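Local structure of BH1974 protein (3ON5) at residues 41-46 against 114-119; 142-147 against 191-196; 209-214 against 267-272; 230-235 against 246-251; 289-294 against 308-313. The protein probably acts as an XdhC/CoxI-type accessory factor in the maturation of molybdenum enzymes such as xanthine dehydrogenase. One frame throughout, in Å; residues are numbered along the deposited sequence. Where two conformers were deposited one is given.

Contact 1: residues 41-46 against 114-119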
# COMPACT_ATOMS: atom_id res chain seq x y z
N ILE A 41 15.26 -25.90 -2.32
CA ILE A 41 16.18 -26.16 -3.43
C ILE A 41 17.01 -27.38 -3.03
O ILE A 41 17.91 -27.25 -2.20
CB ILE A 41 17.05 -24.94 -3.83
CG1 ILE A 41 16.19 -23.73 -4.18
CG2 ILE A 41 17.90 -25.30 -5.02
CD1 ILE A 41 17.00 -22.48 -4.40
N ILE A 42 16.67 -28.55 -3.58
CA ILE A 42 17.32 -29.82 -3.24
C ILE A 42 18.50 -30.10 -4.18
O ILE A 42 19.29 -31.01 -3.89
CB ILE A 42 16.33 -31.00 -3.23
CG1 ILE A 42 15.66 -31.20 -4.62
CG2 ILE A 42 15.32 -30.82 -2.09
CD1 ILE A 42 14.76 -32.39 -4.76
N HIS A 43 18.62 -29.34 -5.31
CA HIS A 43 19.75 -29.49 -6.24
C HIS A 43 19.90 -28.25 -7.12
O HIS A 43 18.91 -27.60 -7.50
CB HIS A 43 19.59 -30.73 -7.13
CG HIS A 43 20.86 -31.10 -7.83
ND1 HIS A 43 21.97 -31.57 -7.13
CD2 HIS A 43 21.15 -31.13 -9.16
CE1 HIS A 43 22.90 -31.83 -8.04
NE2 HIS A 43 22.45 -31.59 -9.28
N VAL A 44 21.17 -27.91 -7.43
CA VAL A 44 21.55 -26.79 -8.28
C VAL A 44 22.63 -27.24 -9.23
O VAL A 44 23.62 -27.85 -8.81
CB VAL A 44 22.01 -25.53 -7.48
CG1 VAL A 44 22.58 -24.45 -8.39
CG2 VAL A 44 20.88 -24.94 -6.68
N GLU A 45 22.43 -26.95 -10.51
CA GLU A 45 23.39 -27.18 -11.58
C GLU A 45 23.67 -25.83 -12.23
O GLU A 45 22.73 -25.18 -12.68
CB GLU A 45 22.86 -28.23 -12.57
CG GLU A 45 22.75 -29.63 -11.98
CD GLU A 45 22.08 -30.70 -12.83
OE1 GLU A 45 21.22 -30.35 -13.67
OE2 GLU A 45 22.37 -31.89 -12.60
N GLY A 46 24.91 -25.37 -12.16
CA GLY A 46 25.30 -24.08 -12.74
C GLY A 46 25.10 -22.89 -11.82
O GLY A 46 25.34 -22.99 -10.62
N THR A 114 20.24 -24.60 -13.66
CA THR A 114 19.10 -25.49 -13.59
C THR A 114 18.90 -25.85 -12.12
O THR A 114 19.82 -26.37 -11.48
CB THR A 114 19.33 -26.69 -14.50
OG1 THR A 114 19.57 -26.23 -15.83
CG2 THR A 114 18.17 -27.66 -14.48
N ILE A 115 17.71 -25.52 -11.57
CA ILE A 115 17.43 -25.81 -10.17
C ILE A 115 16.28 -26.82 -10.06
O ILE A 115 15.34 -26.82 -10.86
CB ILE A 115 17.13 -24.55 -9.29
CG1 ILE A 115 15.82 -23.82 -9.66
CG2 ILE A 115 18.35 -23.61 -9.23
CD1 ILE A 115 15.41 -22.67 -8.71
N SER A 116 16.38 -27.68 -9.02
CA SER A 116 15.40 -28.68 -8.62
C SER A 116 14.75 -28.22 -7.28
O SER A 116 15.42 -28.13 -6.23
CB SER A 116 16.05 -30.06 -8.50
OG SER A 116 16.81 -30.41 -9.66
N VAL A 117 13.47 -27.86 -7.36
CA VAL A 117 12.71 -27.38 -6.21
C VAL A 117 11.78 -28.49 -5.72
O VAL A 117 11.02 -29.04 -6.53
CB VAL A 117 11.91 -26.08 -6.56
CG1 VAL A 117 11.18 -25.52 -5.34
CG2 VAL A 117 12.81 -25.02 -7.19
N LEU A 118 11.86 -28.84 -4.42
CA LEU A 118 10.98 -29.83 -3.81
C LEU A 118 9.87 -29.12 -3.02
O LEU A 118 10.16 -28.41 -2.04
CB LEU A 118 11.75 -30.83 -2.92
CG LEU A 118 10.91 -31.80 -2.05
CD1 LEU A 118 10.18 -32.85 -2.88
CD2 LEU A 118 11.78 -32.50 -1.06
N LEU A 119 8.61 -29.34 -3.44
CA LEU A 119 7.42 -28.74 -2.82
C LEU A 119 6.75 -29.77 -1.91
O LEU A 119 6.41 -30.85 -2.37
CB LEU A 119 6.45 -28.24 -3.91
CG LEU A 119 6.96 -27.10 -4.81
CD1 LEU A 119 6.29 -27.11 -6.13
CD2 LEU A 119 6.77 -25.78 -4.18
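Ile42 and His43 both face Ser116 in a classic beta bulge, which shifts by one residue the antiparallel pairing of strands 36-46 and 113-121. Ile42 N donates to Ser116 O at 3.0 Å, and Ser116 N returns a straighter bond to His43 O, with 176° at the hydrogen. Past the bulge the pairing is regular: Glu45 and Thr114 form a hydrogen-bonded pair, in which Thr114 N lies 2.7 Å from Glu45 O. Val44 and Ile115 form a non-hydrogen-bonded pair whose side chains lie alongside each other, their CG2 methyls 3.8 Å apart. This face, shared with Ile41 and Val117, is backed in part by helix 73-87, where Leu73 meets Ile115 and Leu77 meets Val117. The other face is more polar. There His43 CB packs 3.8 Å from Ser116 OG, and with its CG anti to the backbone N (chi1 -165°) the imidazole reaches Glu45 OE2 through a weak bond from NE2 of 3.3 Å. At the bulge itself Ile42 points to neither face in the regular way; its CG2 slants across Leu118 and meets CB at 3.7 Å. The extra residue leaves Ser116 bonded at both its N-H and its carbonyl, while the strand is divided between an oily side under the helix and a side carrying imidazole, hydroxyl and carboxylate groups.

Contact 2: residues 142-147 against 191-196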
# COMPACT_ATOMS: atom_id res chain seq x y z
N SER A 142 21.08 -27.94 17.73
CA SER A 142 20.96 -28.08 16.27
C SER A 142 20.18 -29.37 15.93
O SER A 142 20.15 -30.31 16.75
CB SER A 142 22.33 -28.09 15.59
OG SER A 142 23.08 -26.91 15.81
N VAL A 143 19.55 -29.43 14.74
CA VAL A 143 18.76 -30.59 14.32
C VAL A 143 19.20 -31.03 12.91
O VAL A 143 19.24 -30.21 12.00
CB VAL A 143 17.23 -30.29 14.36
CG1 VAL A 143 16.39 -31.48 13.89
CG2 VAL A 143 16.78 -29.83 15.75
N PHE A 144 19.52 -32.31 12.73
CA PHE A 144 19.93 -32.82 11.43
C PHE A 144 18.73 -33.39 10.70
O PHE A 144 18.14 -34.38 11.13
CB PHE A 144 21.04 -33.88 11.57
CG PHE A 144 21.70 -34.23 10.25
CD1 PHE A 144 21.16 -35.19 9.41
CD2 PHE A 144 22.88 -33.62 9.87
CE1 PHE A 144 21.77 -35.51 8.19
CE2 PHE A 144 23.50 -33.94 8.65
CZ PHE A 144 22.94 -34.89 7.83
N HIS A 145 18.38 -32.77 9.59
CA HIS A 145 17.23 -33.19 8.80
C HIS A 145 17.67 -33.98 7.58
O HIS A 145 18.66 -33.62 6.94
CB HIS A 145 16.42 -31.97 8.39
CG HIS A 145 15.20 -32.28 7.57
ND1 HIS A 145 14.27 -33.21 7.99
CD2 HIS A 145 14.76 -31.70 6.43
CE1 HIS A 145 13.31 -33.20 7.08
NE2 HIS A 145 13.56 -32.31 6.12
N VAL A 146 16.92 -35.03 7.25
CA VAL A 146 17.18 -35.88 6.09
C VAL A 146 15.84 -36.24 5.43
O VAL A 146 14.87 -36.57 6.13
CB VAL A 146 18.02 -37.14 6.44
CG1 VAL A 146 17.35 -38.02 7.51
CG2 VAL A 146 18.37 -37.96 5.19
N LYS A 147 15.79 -36.19 4.09
CA LYS A 147 14.63 -36.62 3.31
C LYS A 147 15.03 -37.75 2.38
O LYS A 147 16.07 -37.65 1.73
CB LYS A 147 14.01 -35.47 2.50
CG LYS A 147 13.60 -34.22 3.27
CD LYS A 147 13.17 -33.18 2.25
CE LYS A 147 13.03 -31.77 2.76
NZ LYS A 147 11.94 -31.63 3.75
N MSE A 191 18.57 -38.57 -1.88
CA MSE A 191 18.79 -38.14 -0.51
C MSE A 191 19.11 -36.66 -0.44
O MSE A 191 19.98 -36.18 -1.18
CB MSE A 191 19.93 -38.93 0.15
CG MSE A 191 20.12 -38.59 1.64
SE MSE A 191 21.83 -39.13 2.39
CE MSE A 191 22.96 -37.85 1.50
N PHE A 192 18.43 -35.94 0.48
CA PHE A 192 18.65 -34.53 0.78
C PHE A 192 18.83 -34.37 2.28
O PHE A 192 18.04 -34.89 3.06
CB PHE A 192 17.51 -33.64 0.25
CG PHE A 192 17.66 -32.21 0.70
CD1 PHE A 192 18.55 -31.35 0.06
CD2 PHE A 192 16.93 -31.72 1.78
CE1 PHE A 192 18.70 -30.04 0.49
CE2 PHE A 192 17.09 -30.40 2.21
CZ PHE A 192 17.97 -29.57 1.56
N THR A 193 19.87 -33.63 2.67
CA THR A 193 20.18 -33.34 4.07
C THR A 193 20.33 -31.85 4.27
O THR A 193 20.76 -31.13 3.36
CB THR A 193 21.44 -34.09 4.55
OG1 THR A 193 22.56 -33.69 3.74
CG2 THR A 193 21.28 -35.60 4.54
N HIS A 194 19.98 -31.39 5.46
CA HIS A 194 20.04 -30.00 5.87
C HIS A 194 20.13 -29.92 7.38
O HIS A 194 19.39 -30.60 8.08
CB HIS A 194 18.81 -29.24 5.36
CG HIS A 194 18.81 -27.80 5.74
ND1 HIS A 194 19.40 -26.84 4.94
CD2 HIS A 194 18.31 -27.21 6.84
CE1 HIS A 194 19.23 -25.70 5.57
NE2 HIS A 194 18.57 -25.87 6.72
N ILE A 195 21.01 -29.05 7.88
CA ILE A 195 21.16 -28.87 9.32
C ILE A 195 20.48 -27.61 9.73
O ILE A 195 20.78 -26.52 9.23
CB ILE A 195 22.64 -28.88 9.78
CG1 ILE A 195 23.37 -30.16 9.29
CG2 ILE A 195 22.74 -28.72 11.32
CD1 ILE A 195 24.81 -30.23 9.55
N TYR A 196 19.55 -27.76 10.67
CA TYR A 196 18.85 -26.65 11.27
C TYR A 196 19.65 -26.22 12.45
O TYR A 196 19.77 -27.00 13.39
CB TYR A 196 17.42 -27.03 11.64
CG TYR A 196 16.50 -27.23 10.46
CD1 TYR A 196 15.83 -26.15 9.87
CD2 TYR A 196 16.23 -28.51 9.97
CE1 TYR A 196 14.93 -26.33 8.82
CE2 TYR A 196 15.34 -28.70 8.91
CZ TYR A 196 14.70 -27.61 8.34
OH TYR A 196 13.81 -27.83 7.31
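His145 and Tyr196 lie alongside each other in a closely packed, buried part of this antiparallel pairing, with His145 CB 3.5 Å from Tyr196 CE2, at the edge of the phenol ring. His194 comes over one face of that ring, its CD2 3.7 Å above the centre. His145 CG is anti to the backbone N (chi1 -180°), and Lys147 NZ donates to His145 NE2 at 3.0 Å, in the plane of the imidazole. His145 ND1 is bonded to the carbonyl of Ala159, so both ring nitrogens are engaged; the lysine is shared with Glu120 through a salt bridge. Lys147 CE runs beside Phe192, 4.0 Å from CD2. The opposite face, with Phe144, Val146, Thr193 and Ile195, is mostly apolar, and its 191-196 side (Thr193, Ile195, with Met191 at the end) is partly exposed. Phe144 still makes a good fit, its CD2 meeting Ile195 CG1 at 3.5 Å and its CE1 coming 3.7 Å from Thr193 CG2, but at the strand end Val146 CG2 stands 4.0 Å from CG of the selenomethionine Met191. Trp179 and Ile180 pack on parts of this face. Six backbone hydrogen bonds run between the strands, from Val143 N to Tyr196 O at 2.8 Å through to the longer Phe192 N to Lys147 O. Such unbroken pairing is typical of an antiparallel sheet, here joining inner strand 143-149 to edge strand 191-196 in the central domain.

Contact 3: residues 209-214 against 267-272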
# COMPACT_ATOMS: atom_id res chain seq x y z
N PRO A 209 27.04 5.49 21.13
CA PRO A 209 26.15 5.79 19.98
C PRO A 209 26.61 5.19 18.64
O PRO A 209 25.87 5.30 17.64
CB PRO A 209 26.18 7.32 19.90
CG PRO A 209 27.39 7.73 20.63
CD PRO A 209 27.60 6.73 21.71
N ASP A 210 27.77 4.51 18.60
CA ASP A 210 28.28 3.85 17.39
C ASP A 210 27.81 2.37 17.29
O ASP A 210 27.91 1.76 16.21
CB ASP A 210 29.82 3.91 17.35
CG ASP A 210 30.58 3.33 18.55
OD1 ASP A 210 30.19 3.62 19.71
OD2 ASP A 210 31.63 2.74 18.33
N VAL A 211 27.27 1.81 18.41
CA VAL A 211 26.86 0.41 18.54
C VAL A 211 25.42 0.18 17.97
O VAL A 211 25.24 -0.87 17.34
CB VAL A 211 26.95 -0.04 20.02
CG1 VAL A 211 26.57 -1.51 20.18
CG2 VAL A 211 28.36 0.17 20.56
N PRO A 212 24.42 1.09 18.09
CA PRO A 212 23.08 0.79 17.53
C PRO A 212 23.10 0.39 16.02
O PRO A 212 22.41 -0.61 15.74
CB PRO A 212 22.32 2.09 17.74
CG PRO A 212 22.90 2.64 18.97
CD PRO A 212 24.37 2.38 18.81
N PRO A 213 23.86 1.04 15.06
CA PRO A 213 23.82 0.56 13.66
C PRO A 213 24.36 -0.86 13.51
O PRO A 213 23.79 -1.63 12.74
CB PRO A 213 24.69 1.56 12.90
CG PRO A 213 25.44 2.30 13.88
CD PRO A 213 24.72 2.24 15.18
N LEU A 214 25.41 -1.22 14.27
CA LEU A 214 26.00 -2.55 14.25
C LEU A 214 24.99 -3.61 14.71
O LEU A 214 24.93 -4.68 14.11
CB LEU A 214 27.25 -2.57 15.13
CG LEU A 214 27.92 -3.91 15.34
CD1 LEU A 214 28.64 -4.36 14.10
CD2 LEU A 214 28.87 -3.83 16.47
N LEU A 267 32.87 -8.64 20.04
CA LEU A 267 33.16 -7.31 19.53
C LEU A 267 33.35 -6.36 20.71
O LEU A 267 32.41 -6.11 21.47
CB LEU A 267 31.99 -6.92 18.64
CG LEU A 267 32.21 -6.04 17.43
CD1 LEU A 267 33.41 -6.46 16.61
CD2 LEU A 267 31.04 -6.15 16.58
N ILE A 268 34.61 -5.93 20.93
CA ILE A 268 35.06 -5.06 22.02
C ILE A 268 35.08 -3.62 21.50
O ILE A 268 35.97 -3.26 20.71
CB ILE A 268 36.46 -5.53 22.55
CG1 ILE A 268 36.53 -7.05 22.80
CG2 ILE A 268 36.86 -4.75 23.78
CD1 ILE A 268 37.92 -7.57 23.25
N MSE A 269 34.12 -2.79 21.93
CA MSE A 269 34.07 -1.40 21.45
C MSE A 269 33.52 -0.46 22.52
O MSE A 269 32.55 0.28 22.27
CB MSE A 269 33.23 -1.30 20.17
CG MSE A 269 31.98 -2.17 20.18
SE MSE A 269 31.14 -2.10 18.44
CE MSE A 269 32.66 -2.47 17.36
N THR A 270 34.18 -0.47 23.69
CA THR A 270 33.77 0.32 24.85
C THR A 270 34.35 1.72 24.79
O THR A 270 33.81 2.61 25.43
CB THR A 270 34.18 -0.36 26.18
OG1 THR A 270 35.58 -0.22 26.39
CG2 THR A 270 33.75 -1.81 26.28
N HIS A 271 35.47 1.92 24.04
CA HIS A 271 36.21 3.19 23.91
C HIS A 271 36.90 3.55 25.22
O HIS A 271 37.31 4.69 25.40
CB HIS A 271 35.30 4.35 23.45
CG HIS A 271 34.67 4.14 22.11
ND1 HIS A 271 35.35 4.41 20.95
CD2 HIS A 271 33.42 3.74 21.80
CE1 HIS A 271 34.51 4.14 19.96
NE2 HIS A 271 33.33 3.73 20.42
N HIS A 272 37.03 2.57 26.13
CA HIS A 272 37.67 2.66 27.45
C HIS A 272 38.74 1.62 27.51
O HIS A 272 38.43 0.43 27.49
CB HIS A 272 36.66 2.48 28.60
CG HIS A 272 35.71 3.62 28.76
ND1 HIS A 272 34.63 3.80 27.90
CD2 HIS A 272 35.66 4.57 29.73
CE1 HIS A 272 34.00 4.88 28.34
NE2 HIS A 272 34.58 5.37 29.44
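Asp210 and His271 approach from opposite directions and join the loop before helix 211-221 to the loop after strand 265-268. From CB the aspartate CG is placed between the backbone N and the carbonyl carbon (chi1 56°), which turns the carboxylate toward His271; CG itself lies 3.3 Å from His271 NE2. At the tip OD2 accepts from His271 NE2 at 2.9 Å, on its syn side but 33° out of the carboxylate plane, while OD1 takes a weak second bond of 3.2 Å from the same nitrogen. The imidazole presents its edge, turned 51° from the carboxylate. An alanine in place of Asp210 would probably leave His271 NE2 without its acceptor and the imidazole freer to turn. Tyr49 of the second subunit meets the His271 ring edge-to-face. Deeper down the contact is oily: the selenium of Met269 reaches Leu214 CD2 at 3.5 Å, and Val211 CG2 comes across it at 4.2 Å. Ile204 and Ile333 add to this layer. The contact lies at the C-terminal ends of the adjacent strands 200-205 and 265-268, the position where many Rossmann-fold proteins bind dinucleotides, which does not by itself establish such a site here.

Contact 4: residues 230-235 against 246-251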
# COMPACT_ATOMS: atom_id res chain seq x y z
N TRP A 230 28.27 -0.93 31.28
CA TRP A 230 28.13 -0.65 32.70
C TRP A 230 27.35 0.65 32.96
O TRP A 230 27.08 0.97 34.11
CB TRP A 230 29.53 -0.57 33.32
CG TRP A 230 30.38 0.54 32.78
CD1 TRP A 230 30.62 1.75 33.37
CD2 TRP A 230 31.13 0.54 31.55
NE1 TRP A 230 31.45 2.50 32.58
CE2 TRP A 230 31.79 1.79 31.46
CE3 TRP A 230 31.33 -0.40 30.52
CZ2 TRP A 230 32.59 2.13 30.37
CZ3 TRP A 230 32.12 -0.05 29.44
CH2 TRP A 230 32.74 1.20 29.37
N ARG A 231 26.97 1.38 31.88
CA ARG A 231 26.28 2.69 31.93
C ARG A 231 24.79 2.55 31.54
O ARG A 231 24.45 2.46 30.36
CB ARG A 231 27.00 3.66 31.00
CG ARG A 231 28.44 3.88 31.43
CD ARG A 231 29.24 4.58 30.37
NE ARG A 231 29.29 3.80 29.14
CZ ARG A 231 29.96 4.18 28.06
NH1 ARG A 231 30.66 5.30 28.07
NH2 ARG A 231 29.93 3.43 26.96
N PRO A 232 23.90 2.55 32.56
CA PRO A 232 22.49 2.24 32.31
C PRO A 232 21.77 3.17 31.33
O PRO A 232 20.85 2.68 30.64
CB PRO A 232 21.84 2.36 33.69
CG PRO A 232 22.86 2.96 34.57
CD PRO A 232 24.16 2.57 34.01
N ASN A 233 22.16 4.47 31.24
CA ASN A 233 21.42 5.36 30.34
C ASN A 233 21.87 5.15 28.89
O ASN A 233 21.12 5.52 28.00
CB ASN A 233 21.48 6.84 30.74
CG ASN A 233 22.78 7.59 30.55
OD1 ASN A 233 23.67 7.19 29.80
ND2 ASN A 233 22.89 8.72 31.22
N GLN A 234 22.99 4.48 28.63
CA GLN A 234 23.34 4.20 27.23
C GLN A 234 22.61 2.93 26.75
O GLN A 234 22.53 2.67 25.54
CB GLN A 234 24.87 4.03 27.05
CG GLN A 234 25.77 5.07 27.71
CD GLN A 234 25.68 6.45 27.14
OE1 GLN A 234 25.29 6.66 25.98
NE2 GLN A 234 26.11 7.42 27.92
N CYS A 235 22.08 2.12 27.72
CA CYS A 235 21.46 0.81 27.51
C CYS A 235 19.93 0.87 27.51
O CYS A 235 19.31 -0.19 27.65
CB CYS A 235 21.94 -0.17 28.58
SG CYS A 235 23.73 -0.44 28.60
N ILE A 246 20.16 -7.07 26.41
CA ILE A 246 20.87 -5.87 26.84
C ILE A 246 21.20 -6.13 28.31
O ILE A 246 20.27 -6.20 29.12
CB ILE A 246 20.10 -4.53 26.58
CG1 ILE A 246 19.52 -4.41 25.15
CG2 ILE A 246 20.97 -3.31 26.95
CD1 ILE A 246 18.55 -3.25 24.97
N ILE A 247 22.48 -6.37 28.66
CA ILE A 247 22.85 -6.68 30.06
C ILE A 247 23.71 -5.52 30.65
O ILE A 247 24.84 -5.29 30.21
CB ILE A 247 23.58 -8.04 30.12
CG1 ILE A 247 22.62 -9.16 29.61
CG2 ILE A 247 24.11 -8.34 31.52
CD1 ILE A 247 23.26 -10.45 29.11
N VAL A 248 23.15 -4.80 31.65
CA VAL A 248 23.83 -3.66 32.28
C VAL A 248 24.68 -4.19 33.45
O VAL A 248 24.15 -4.59 34.48
CB VAL A 248 22.87 -2.51 32.72
CG1 VAL A 248 23.65 -1.30 33.20
CG2 VAL A 248 21.95 -2.10 31.60
N ASP A 249 26.00 -4.18 33.28
CA ASP A 249 26.99 -4.73 34.21
C ASP A 249 28.38 -4.28 33.90
O ASP A 249 28.66 -3.97 32.74
CB ASP A 249 26.96 -6.29 34.12
CG ASP A 249 26.49 -7.05 35.34
OD1 ASP A 249 26.83 -6.63 36.47
OD2 ASP A 249 25.91 -8.15 35.16
N PHE A 250 29.30 -4.35 34.88
CA PHE A 250 30.72 -4.09 34.59
C PHE A 250 31.27 -5.30 33.84
O PHE A 250 30.86 -6.42 34.16
CB PHE A 250 31.51 -3.80 35.86
CG PHE A 250 31.32 -2.41 36.37
CD1 PHE A 250 31.98 -1.34 35.79
CD2 PHE A 250 30.54 -2.17 37.49
CE1 PHE A 250 31.79 -0.05 36.25
CE2 PHE A 250 30.42 -0.89 37.99
CZ PHE A 250 31.00 0.17 37.35
N PRO A 251 32.14 -5.11 32.81
CA PRO A 251 32.66 -6.26 32.02
C PRO A 251 33.09 -7.46 32.86
O PRO A 251 32.72 -8.57 32.50
CB PRO A 251 33.89 -5.69 31.32
CG PRO A 251 33.58 -4.27 31.16
CD PRO A 251 32.70 -3.84 32.31
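Trp230 and Asp249 bring their CA atoms to 4.5 Å where the chain leaves two neighbouring parallel strands, 223-229 and 245-248, at the edge of the Rossmann-fold sheet, and no hydrogen bond crosses between 230-235 and 246-251. Side chains do the joining instead. Trp230 CB sits over the face of the Phe250 ring in a CH-pi contact, 4.0 Å from the centroid, while the five-membered ring of the indole is nearly parallel to Phe250 (16°) but slid aside so that little overlap remains. Farther out, Trp230 CE3 touches Pro251 CD at 4.1 Å, in the first residue of helix 251-257. Arg231, salt-bridged to Asp229, lays its NE over one indole face, and Lys275 adds a cation-pi contact. An alanine at Trp230 would probably keep the contact of CB with Phe250 but open a gap beside Pro251 and leave Lys275 and Arg231 without their aromatic partner. Along the strand, Val248 is wedged between two residues of the other segment: CG1, anti to the backbone N (chi1 -173°), packs against Pro232 CA and CD, while CG2, beside the N, meets Cys235. Cys235 CB is caught between the sheet residues, 3.6 Å from Val248 CG2 and 3.7 Å from Ile246 CG2.

Contact 5: residues 289-294 against 308-313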
# COMPACT_ATOMS: atom_id res chain seq x y z
N ARG A 289 35.78 -18.08 18.18
CA ARG A 289 35.54 -17.98 16.75
C ARG A 289 36.11 -16.66 16.21
O ARG A 289 36.80 -16.66 15.18
CB ARG A 289 34.01 -18.06 16.51
CG ARG A 289 33.54 -18.09 15.07
CD ARG A 289 33.69 -19.44 14.39
NE ARG A 289 33.11 -19.44 13.05
CZ ARG A 289 31.83 -19.71 12.80
NH1 ARG A 289 30.99 -20.00 13.79
NH2 ARG A 289 31.38 -19.69 11.55
N TYR A 290 35.86 -15.55 16.94
CA TYR A 290 36.23 -14.20 16.54
C TYR A 290 36.31 -13.21 17.71
O TYR A 290 35.42 -13.22 18.56
CB TYR A 290 35.12 -13.73 15.57
CG TYR A 290 35.19 -12.30 15.11
CD1 TYR A 290 35.91 -11.96 13.97
CD2 TYR A 290 34.47 -11.30 15.75
CE1 TYR A 290 35.96 -10.65 13.51
CE2 TYR A 290 34.53 -9.98 15.32
CZ TYR A 290 35.26 -9.66 14.19
OH TYR A 290 35.30 -8.37 13.73
N ILE A 291 37.35 -12.32 17.72
CA ILE A 291 37.54 -11.20 18.67
C ILE A 291 37.92 -9.98 17.85
O ILE A 291 38.97 -9.96 17.21
CB ILE A 291 38.55 -11.42 19.84
CG1 ILE A 291 38.26 -12.71 20.64
CG2 ILE A 291 38.60 -10.18 20.76
CD1 ILE A 291 39.41 -13.10 21.57
N GLY A 292 37.03 -9.01 17.82
CA GLY A 292 37.24 -7.78 17.08
C GLY A 292 37.33 -6.63 18.04
O GLY A 292 36.45 -6.48 18.90
N ILE A 293 38.42 -5.83 17.94
CA ILE A 293 38.59 -4.69 18.84
C ILE A 293 38.66 -3.42 18.01
O ILE A 293 39.51 -3.30 17.11
CB ILE A 293 39.82 -4.82 19.78
CG1 ILE A 293 39.93 -6.22 20.38
CG2 ILE A 293 39.78 -3.72 20.87
CD1 ILE A 293 41.15 -6.43 21.19
N LEU A 294 37.77 -2.47 18.32
CA LEU A 294 37.68 -1.18 17.69
C LEU A 294 38.86 -0.31 18.13
O LEU A 294 39.05 -0.06 19.33
CB LEU A 294 36.34 -0.54 18.08
CG LEU A 294 35.87 0.64 17.24
CD1 LEU A 294 35.33 0.18 15.90
CD2 LEU A 294 34.76 1.36 17.93
N LYS A 308 50.46 -13.22 24.53
CA LYS A 308 50.30 -13.95 23.27
C LYS A 308 48.92 -13.58 22.69
O LYS A 308 47.90 -13.82 23.35
CB LYS A 308 50.48 -15.46 23.46
N PRO A 309 48.88 -12.90 21.50
CA PRO A 309 47.59 -12.51 20.92
C PRO A 309 46.69 -13.71 20.65
O PRO A 309 47.21 -14.79 20.36
CB PRO A 309 47.98 -11.82 19.60
CG PRO A 309 49.31 -12.32 19.27
CD PRO A 309 49.99 -12.51 20.60
N PRO A 310 45.35 -13.57 20.75
CA PRO A 310 44.47 -14.72 20.48
C PRO A 310 44.52 -15.10 19.00
O PRO A 310 44.81 -14.24 18.15
CB PRO A 310 43.08 -14.24 20.90
CG PRO A 310 43.30 -12.95 21.62
CD PRO A 310 44.55 -12.37 21.10
N ASP A 311 44.26 -16.38 18.69
CA ASP A 311 44.29 -16.90 17.32
C ASP A 311 43.40 -16.11 16.37
O ASP A 311 43.84 -15.83 15.25
CB ASP A 311 43.86 -18.37 17.31
CG ASP A 311 44.69 -19.26 18.21
OD1 ASP A 311 45.95 -19.18 18.12
OD2 ASP A 311 44.10 -20.05 18.98
N HIS A 312 42.16 -15.73 16.80
CA HIS A 312 41.24 -15.06 15.90
C HIS A 312 40.96 -13.62 16.34
O HIS A 312 39.81 -13.19 16.46
CB HIS A 312 39.94 -15.86 15.78
CG HIS A 312 40.19 -17.28 15.38
ND1 HIS A 312 40.25 -18.29 16.32
CD2 HIS A 312 40.51 -17.80 14.17
CE1 HIS A 312 40.55 -19.40 15.65
NE2 HIS A 312 40.72 -19.15 14.35
N LEU A 313 42.04 -12.85 16.49
CA LEU A 313 41.98 -11.44 16.83
C LEU A 313 41.98 -10.62 15.55
O LEU A 313 42.77 -10.88 14.64
CB LEU A 313 43.15 -11.06 17.74
CG LEU A 313 43.19 -9.61 18.21
CD1 LEU A 313 41.96 -9.27 19.05
CD2 LEU A 313 44.48 -9.29 18.92
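Pro310 makes the first touch on the way into the last strand of the parallel sheet, its ring carbons CB and CG both 3.9 Å from Ile291 CD1, which meets the proline at about a right angle. His312 then turns its CB to Arg289 O, 3.3 Å away, while ND1 makes a weak hydrogen bond to Leu288 O. The carbonyl of His312 accepts from Ile291 N at 2.9 Å, the one backbone bond between the segments, bent to 149° at the hydrogen. Leu313 completes a parallel bridge with Ile291: its CA leans on Ile291 O at 3.4 Å, and its CG, anti to the backbone N (chi1 -178°), carries CD1 to Ile293 CD1 at 3.6 Å. Tyr314 continues the ladder through backbone bonds to Ile291 and Ile293. A single polar link thus starts the strand pairing, and the aliphatic side chains of Ile291, Ile293 and Leu313 supply apolar packing, with Ile293 and Leu313 also touching helix 297-304.

In the fold
Contacts 1 and 2 form one neighbourhood and contacts 3, 4 and 5 another, with the centres of contacts 1 and 3 about 41 Å apart. In the first, two separate antiparallel sheets pack together: Phe192 CD1 lies 3.8 Å from Ile42 CA, at the bulge of contact 1. In the second, all three contacts belong to the parallel Rossmann-type sheet. Contact 4 is nested in the chain loop that contact 3 closes, and their centres are about 12 Å apart, with His272 packing on Trp230 and Arg231. Contact 5 is tied to contact 3 through the probable hydrogen bond from Ile268 N to Gly292 O, 2.8 Å long, and Leu294 CD2 packs 3.4 Å from Asp210 OD2.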